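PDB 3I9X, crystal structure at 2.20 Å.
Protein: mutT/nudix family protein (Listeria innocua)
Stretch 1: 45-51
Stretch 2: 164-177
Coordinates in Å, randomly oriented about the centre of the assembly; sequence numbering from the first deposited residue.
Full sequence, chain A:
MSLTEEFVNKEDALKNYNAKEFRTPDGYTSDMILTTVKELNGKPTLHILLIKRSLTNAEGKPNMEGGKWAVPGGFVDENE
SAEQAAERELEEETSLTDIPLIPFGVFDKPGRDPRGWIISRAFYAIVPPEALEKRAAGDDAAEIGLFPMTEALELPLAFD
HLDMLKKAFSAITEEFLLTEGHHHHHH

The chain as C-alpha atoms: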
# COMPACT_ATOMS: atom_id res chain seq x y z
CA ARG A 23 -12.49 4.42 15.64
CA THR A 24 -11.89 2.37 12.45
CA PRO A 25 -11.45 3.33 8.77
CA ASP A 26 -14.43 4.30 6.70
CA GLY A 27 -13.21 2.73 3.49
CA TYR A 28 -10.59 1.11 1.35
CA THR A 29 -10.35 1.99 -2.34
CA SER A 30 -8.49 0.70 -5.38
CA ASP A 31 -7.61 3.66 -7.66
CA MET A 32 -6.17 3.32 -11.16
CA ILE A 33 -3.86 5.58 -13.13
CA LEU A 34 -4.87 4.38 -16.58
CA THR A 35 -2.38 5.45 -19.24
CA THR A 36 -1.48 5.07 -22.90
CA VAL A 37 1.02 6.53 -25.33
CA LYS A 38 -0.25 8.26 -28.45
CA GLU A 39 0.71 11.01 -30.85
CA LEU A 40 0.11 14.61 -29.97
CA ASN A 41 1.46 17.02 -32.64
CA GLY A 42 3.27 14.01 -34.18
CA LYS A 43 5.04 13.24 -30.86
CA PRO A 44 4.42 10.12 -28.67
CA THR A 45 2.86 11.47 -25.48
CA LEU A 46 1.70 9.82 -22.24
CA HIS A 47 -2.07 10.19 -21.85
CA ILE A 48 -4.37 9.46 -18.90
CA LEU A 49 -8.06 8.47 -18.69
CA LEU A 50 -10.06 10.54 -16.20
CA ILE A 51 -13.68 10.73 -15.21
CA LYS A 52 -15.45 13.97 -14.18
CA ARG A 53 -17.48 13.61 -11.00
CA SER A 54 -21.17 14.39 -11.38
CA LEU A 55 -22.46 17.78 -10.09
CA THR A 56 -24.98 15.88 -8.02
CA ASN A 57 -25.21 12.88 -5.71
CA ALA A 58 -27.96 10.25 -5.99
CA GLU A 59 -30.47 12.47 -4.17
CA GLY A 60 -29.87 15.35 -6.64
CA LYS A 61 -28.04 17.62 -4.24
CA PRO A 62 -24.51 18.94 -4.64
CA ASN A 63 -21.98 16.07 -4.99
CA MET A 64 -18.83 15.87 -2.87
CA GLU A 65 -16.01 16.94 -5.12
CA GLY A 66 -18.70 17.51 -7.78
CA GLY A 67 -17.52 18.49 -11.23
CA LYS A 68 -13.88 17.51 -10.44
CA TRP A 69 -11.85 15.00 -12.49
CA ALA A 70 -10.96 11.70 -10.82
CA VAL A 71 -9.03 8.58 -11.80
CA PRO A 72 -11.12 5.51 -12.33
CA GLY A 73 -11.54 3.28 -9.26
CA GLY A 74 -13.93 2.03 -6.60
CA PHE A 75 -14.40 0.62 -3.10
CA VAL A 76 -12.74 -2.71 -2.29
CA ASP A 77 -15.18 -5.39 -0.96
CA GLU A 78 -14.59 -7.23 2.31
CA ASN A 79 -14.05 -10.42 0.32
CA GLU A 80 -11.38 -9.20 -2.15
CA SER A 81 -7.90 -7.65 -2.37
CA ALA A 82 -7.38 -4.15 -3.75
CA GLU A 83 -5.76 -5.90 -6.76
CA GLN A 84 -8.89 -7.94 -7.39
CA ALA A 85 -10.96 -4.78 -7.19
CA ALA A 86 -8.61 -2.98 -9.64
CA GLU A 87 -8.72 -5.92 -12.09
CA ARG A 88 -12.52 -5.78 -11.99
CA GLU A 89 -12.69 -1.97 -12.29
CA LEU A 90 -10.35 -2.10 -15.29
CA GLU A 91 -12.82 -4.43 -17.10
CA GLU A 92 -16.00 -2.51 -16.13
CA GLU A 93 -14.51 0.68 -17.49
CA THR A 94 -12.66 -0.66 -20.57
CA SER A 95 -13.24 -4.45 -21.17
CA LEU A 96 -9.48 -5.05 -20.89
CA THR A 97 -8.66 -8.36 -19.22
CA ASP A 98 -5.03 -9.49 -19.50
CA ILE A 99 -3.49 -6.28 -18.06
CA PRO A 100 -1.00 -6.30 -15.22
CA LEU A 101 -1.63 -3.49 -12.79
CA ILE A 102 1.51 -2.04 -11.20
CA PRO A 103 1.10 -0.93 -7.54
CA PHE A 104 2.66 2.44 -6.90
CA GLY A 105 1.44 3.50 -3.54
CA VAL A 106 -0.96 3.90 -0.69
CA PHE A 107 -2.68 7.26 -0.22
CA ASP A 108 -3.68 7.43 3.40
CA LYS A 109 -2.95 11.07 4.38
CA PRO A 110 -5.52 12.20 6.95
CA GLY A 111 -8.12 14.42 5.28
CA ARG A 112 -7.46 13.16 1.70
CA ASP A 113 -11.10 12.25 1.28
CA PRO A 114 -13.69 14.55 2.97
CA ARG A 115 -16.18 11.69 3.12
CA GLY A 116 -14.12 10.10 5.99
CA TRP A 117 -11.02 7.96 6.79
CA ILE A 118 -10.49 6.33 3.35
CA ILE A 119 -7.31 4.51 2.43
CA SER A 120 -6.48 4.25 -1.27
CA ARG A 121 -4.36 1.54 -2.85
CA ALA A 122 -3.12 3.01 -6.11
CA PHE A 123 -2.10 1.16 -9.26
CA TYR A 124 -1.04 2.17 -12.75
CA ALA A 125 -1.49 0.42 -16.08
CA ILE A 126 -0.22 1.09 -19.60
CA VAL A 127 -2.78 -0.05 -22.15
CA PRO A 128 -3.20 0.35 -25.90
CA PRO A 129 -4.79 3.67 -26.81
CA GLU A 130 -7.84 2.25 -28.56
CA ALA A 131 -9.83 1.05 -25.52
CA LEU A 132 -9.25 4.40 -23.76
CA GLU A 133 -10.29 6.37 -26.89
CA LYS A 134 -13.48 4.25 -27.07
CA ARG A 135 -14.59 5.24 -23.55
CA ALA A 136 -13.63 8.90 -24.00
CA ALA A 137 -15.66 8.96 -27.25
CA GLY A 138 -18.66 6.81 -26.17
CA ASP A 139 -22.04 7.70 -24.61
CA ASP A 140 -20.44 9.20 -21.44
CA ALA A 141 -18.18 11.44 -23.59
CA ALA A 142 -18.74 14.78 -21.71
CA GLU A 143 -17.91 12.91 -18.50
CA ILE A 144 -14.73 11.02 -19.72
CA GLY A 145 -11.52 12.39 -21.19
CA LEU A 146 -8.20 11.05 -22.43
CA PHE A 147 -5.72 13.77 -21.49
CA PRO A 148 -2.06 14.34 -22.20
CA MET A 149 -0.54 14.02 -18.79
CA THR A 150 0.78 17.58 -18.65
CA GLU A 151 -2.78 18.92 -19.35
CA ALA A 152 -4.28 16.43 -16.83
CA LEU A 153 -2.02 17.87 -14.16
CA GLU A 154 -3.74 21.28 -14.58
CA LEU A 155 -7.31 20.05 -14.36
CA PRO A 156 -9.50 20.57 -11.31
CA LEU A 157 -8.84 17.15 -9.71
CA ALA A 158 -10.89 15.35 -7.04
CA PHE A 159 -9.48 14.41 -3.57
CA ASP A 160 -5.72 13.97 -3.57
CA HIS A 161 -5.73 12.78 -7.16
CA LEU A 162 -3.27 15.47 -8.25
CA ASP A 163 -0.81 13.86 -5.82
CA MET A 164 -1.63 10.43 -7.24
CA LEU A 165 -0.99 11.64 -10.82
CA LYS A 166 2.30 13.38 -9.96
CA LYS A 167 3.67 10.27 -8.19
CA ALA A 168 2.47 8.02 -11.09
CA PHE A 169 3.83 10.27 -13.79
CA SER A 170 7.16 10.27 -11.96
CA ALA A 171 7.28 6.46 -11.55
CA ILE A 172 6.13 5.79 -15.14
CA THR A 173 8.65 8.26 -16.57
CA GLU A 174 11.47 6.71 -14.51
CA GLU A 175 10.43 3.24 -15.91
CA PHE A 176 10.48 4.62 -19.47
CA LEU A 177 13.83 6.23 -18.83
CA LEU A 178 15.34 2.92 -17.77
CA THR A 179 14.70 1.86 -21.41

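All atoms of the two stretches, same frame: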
# COMPACT_ATOMS: atom_id res chain seq x y z
N THR A 45 3.10 10.81 -26.76
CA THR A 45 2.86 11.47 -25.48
C THR A 45 1.99 10.59 -24.55
O THR A 45 1.02 9.94 -24.97
CB THR A 45 2.21 12.88 -25.71
OG1 THR A 45 3.07 13.64 -26.57
CG2 THR A 45 1.99 13.65 -24.37
N LEU A 46 2.39 10.57 -23.28
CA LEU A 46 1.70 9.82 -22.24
C LEU A 46 0.37 10.49 -22.02
O LEU A 46 0.32 11.69 -21.81
CB LEU A 46 2.51 9.87 -20.94
CG LEU A 46 2.02 8.89 -19.85
CD1 LEU A 46 2.42 7.46 -20.25
CD2 LEU A 46 2.59 9.24 -18.47
N HIS A 47 -0.71 9.72 -22.15
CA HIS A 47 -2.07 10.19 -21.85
C HIS A 47 -2.69 9.42 -20.69
O HIS A 47 -2.38 8.23 -20.49
CB HIS A 47 -2.98 10.00 -23.07
CG HIS A 47 -2.75 10.96 -24.18
ND1 HIS A 47 -1.51 11.12 -24.78
CD2 HIS A 47 -3.59 11.83 -24.80
CE1 HIS A 47 -1.61 12.04 -25.73
NE2 HIS A 47 -2.86 12.49 -25.77
N ILE A 48 -3.64 10.07 -20.00
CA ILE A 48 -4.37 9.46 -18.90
C ILE A 48 -5.89 9.56 -19.07
O ILE A 48 -6.41 10.59 -19.53
CB ILE A 48 -3.90 10.05 -17.56
CG1 ILE A 48 -4.64 9.41 -16.41
CG2 ILE A 48 -4.06 11.61 -17.51
CD1 ILE A 48 -4.08 9.74 -15.04
N LEU A 49 -6.61 8.46 -18.74
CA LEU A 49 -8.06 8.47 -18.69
C LEU A 49 -8.60 8.99 -17.34
O LEU A 49 -8.29 8.46 -16.26
CB LEU A 49 -8.66 7.09 -18.92
CG LEU A 49 -10.14 7.11 -19.30
CD1 LEU A 49 -10.37 7.51 -20.78
CD2 LEU A 49 -10.86 5.74 -19.04
N LEU A 50 -9.46 9.98 -17.41
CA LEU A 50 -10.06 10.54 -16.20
C LEU A 50 -11.54 10.73 -16.38
O LEU A 50 -12.02 10.86 -17.51
CB LEU A 50 -9.41 11.86 -15.86
CG LEU A 50 -7.94 11.88 -15.54
CD1 LEU A 50 -7.46 13.40 -15.47
CD2 LEU A 50 -7.64 11.13 -14.27
N ILE A 51 -12.25 10.74 -15.25
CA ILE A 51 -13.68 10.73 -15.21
C ILE A 51 -14.18 11.91 -14.34
O ILE A 51 -13.85 12.05 -13.14
CB ILE A 51 -14.19 9.40 -14.65
CG1 ILE A 51 -13.63 8.20 -15.47
CG2 ILE A 51 -15.73 9.37 -14.61
CD1 ILE A 51 -14.13 6.85 -14.97
N MET A 164 -1.68 11.73 -6.58
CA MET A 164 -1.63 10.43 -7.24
C MET A 164 -1.02 10.58 -8.66
O MET A 164 -0.12 9.82 -9.02
CB MET A 164 -2.99 9.76 -7.35
CG MET A 164 -3.60 9.08 -6.09
SD MET A 164 -5.03 8.05 -6.56
CE MET A 164 -4.56 7.94 -8.11
N LEU A 165 -1.47 11.54 -9.46
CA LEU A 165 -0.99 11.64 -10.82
C LEU A 165 0.47 12.05 -10.88
O LEU A 165 1.17 11.58 -11.76
CB LEU A 165 -1.77 12.60 -11.72
CG LEU A 165 -3.28 12.52 -11.96
CD1 LEU A 165 -3.59 13.28 -13.27
CD2 LEU A 165 -3.87 11.14 -11.96
N LYS A 166 0.90 12.96 -10.00
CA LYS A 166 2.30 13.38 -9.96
C LYS A 166 3.22 12.24 -9.56
O LYS A 166 4.26 12.07 -10.18
CB LYS A 166 2.50 14.57 -9.00
CG LYS A 166 1.92 15.88 -9.50
CD LYS A 166 2.06 17.00 -8.46
CE LYS A 166 2.34 18.35 -9.12
NZ LYS A 166 2.45 19.47 -8.11
N LYS A 167 2.84 11.44 -8.55
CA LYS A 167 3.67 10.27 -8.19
C LYS A 167 3.64 9.15 -9.29
O LYS A 167 4.63 8.42 -9.48
CB LYS A 167 3.30 9.72 -6.82
N ALA A 168 2.54 9.04 -10.03
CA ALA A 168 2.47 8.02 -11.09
C ALA A 168 3.31 8.48 -12.26
O ALA A 168 4.12 7.75 -12.75
CB ALA A 168 1.05 7.75 -11.52
N PHE A 169 3.09 9.71 -12.69
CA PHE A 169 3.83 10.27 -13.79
C PHE A 169 5.32 10.04 -13.54
O PHE A 169 6.04 9.52 -14.39
CB PHE A 169 3.50 11.75 -13.90
CG PHE A 169 3.97 12.43 -15.17
CD1 PHE A 169 3.99 11.77 -16.40
CD2 PHE A 169 4.34 13.77 -15.13
CE1 PHE A 169 4.37 12.45 -17.58
CE2 PHE A 169 4.75 14.44 -16.30
CZ PHE A 169 4.75 13.77 -17.52
N SER A 170 5.76 10.38 -12.34
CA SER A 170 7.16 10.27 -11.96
C SER A 170 7.67 8.83 -12.04
O SER A 170 8.72 8.58 -12.64
CB SER A 170 7.35 10.82 -10.54
OG SER A 170 8.67 10.61 -10.09
N ALA A 171 6.92 7.89 -11.46
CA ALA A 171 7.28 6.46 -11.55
C ALA A 171 7.26 5.89 -12.97
O ALA A 171 8.09 5.04 -13.32
CB ALA A 171 6.39 5.64 -10.67
N ILE A 172 6.29 6.32 -13.78
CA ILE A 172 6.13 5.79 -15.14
C ILE A 172 7.28 6.31 -16.01
O ILE A 172 7.92 5.55 -16.72
CB ILE A 172 4.77 6.15 -15.77
CG1 ILE A 172 3.67 5.31 -15.12
CG2 ILE A 172 4.79 5.95 -17.30
CD1 ILE A 172 2.22 5.80 -15.38
N THR A 173 7.51 7.61 -15.95
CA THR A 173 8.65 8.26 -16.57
C THR A 173 9.98 7.60 -16.22
O THR A 173 10.74 7.29 -17.12
CB THR A 173 8.78 9.71 -16.15
OG1 THR A 173 7.78 10.49 -16.81
CG2 THR A 173 10.16 10.24 -16.55
N GLU A 174 10.25 7.40 -14.94
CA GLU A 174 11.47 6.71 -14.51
C GLU A 174 11.55 5.24 -15.00
O GLU A 174 12.66 4.71 -15.11
CB GLU A 174 11.63 6.77 -12.99
CG GLU A 174 13.10 6.87 -12.48
CD GLU A 174 13.25 6.43 -11.00
OE1 GLU A 174 13.26 5.19 -10.75
OE2 GLU A 174 13.37 7.31 -10.10
N GLU A 175 10.41 4.57 -15.28
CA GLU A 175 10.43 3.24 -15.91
C GLU A 175 10.77 3.33 -17.41
O GLU A 175 11.44 2.46 -17.97
CB GLU A 175 9.09 2.52 -15.80
CG GLU A 175 8.69 1.98 -14.44
CD GLU A 175 9.67 0.99 -13.84
OE1 GLU A 175 10.35 0.23 -14.57
OE2 GLU A 175 9.75 1.00 -12.60
N PHE A 176 10.24 4.36 -18.06
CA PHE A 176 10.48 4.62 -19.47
C PHE A 176 11.90 5.09 -19.70
O PHE A 176 12.42 4.96 -20.80
CB PHE A 176 9.56 5.71 -20.01
CG PHE A 176 8.31 5.20 -20.65
CD1 PHE A 176 7.07 5.37 -20.03
CD2 PHE A 176 8.36 4.59 -21.88
CE1 PHE A 176 5.91 4.91 -20.64
CE2 PHE A 176 7.21 4.13 -22.48
CZ PHE A 176 5.99 4.29 -21.87
N LEU A 177 12.50 5.69 -18.68
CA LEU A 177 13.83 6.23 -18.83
C LEU A 177 14.76 5.05 -18.76
O LEU A 177 15.67 4.96 -19.57
CB LEU A 177 14.15 7.29 -17.76
CG LEU A 177 14.71 8.61 -18.30
CD1 LEU A 177 13.87 9.22 -19.44
CD2 LEU A 177 14.85 9.59 -17.13

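The helix 164-177 packs on the strand 45-51 through apolar side chains alone. The two axes approach to 11.3 Å, and their directions differ by 143°, so the strand and helix run roughly antiparallel. Leu46, Ile48 and Leu50 alternate along the strand, and their CA-to-CB bonds all point toward the helix. The tightest contact joins Ile48 CD1 to Leu165 CD2 at 3.4 Å. Leu50 CD2 meets the same Leu165 CD2 more loosely, at 4.4 Å. Leu165 thus serves two strand residues.

Leu46 has the largest area covered by the helix. Its CD2 lies 3.6 Å from Phe169 CD1, at the ring edge and near the ring plane. The Phe169 CA-to-CB bond points sideways, but the end of the side chain comes nearer the strand. Leu46 CD1 lies 4.1 Å from Ile172 CG2 and 4.3 Å from Phe176 CE1. Leu165, Phe169, Ile172 and Phe176 are spaced by three or four, so one side of the helix supplies all these contacts.

No hydrogen bond crosses between the stretches. Two side-chain hydrogen bonds lie within the stretches instead. Beside the contact, Thr173 OG1 donates to Phe169 O at 3.1 Å. Away from it, His47 ND1 donates to Thr45 O at 2.8 Å; neither strand residue touches the helix.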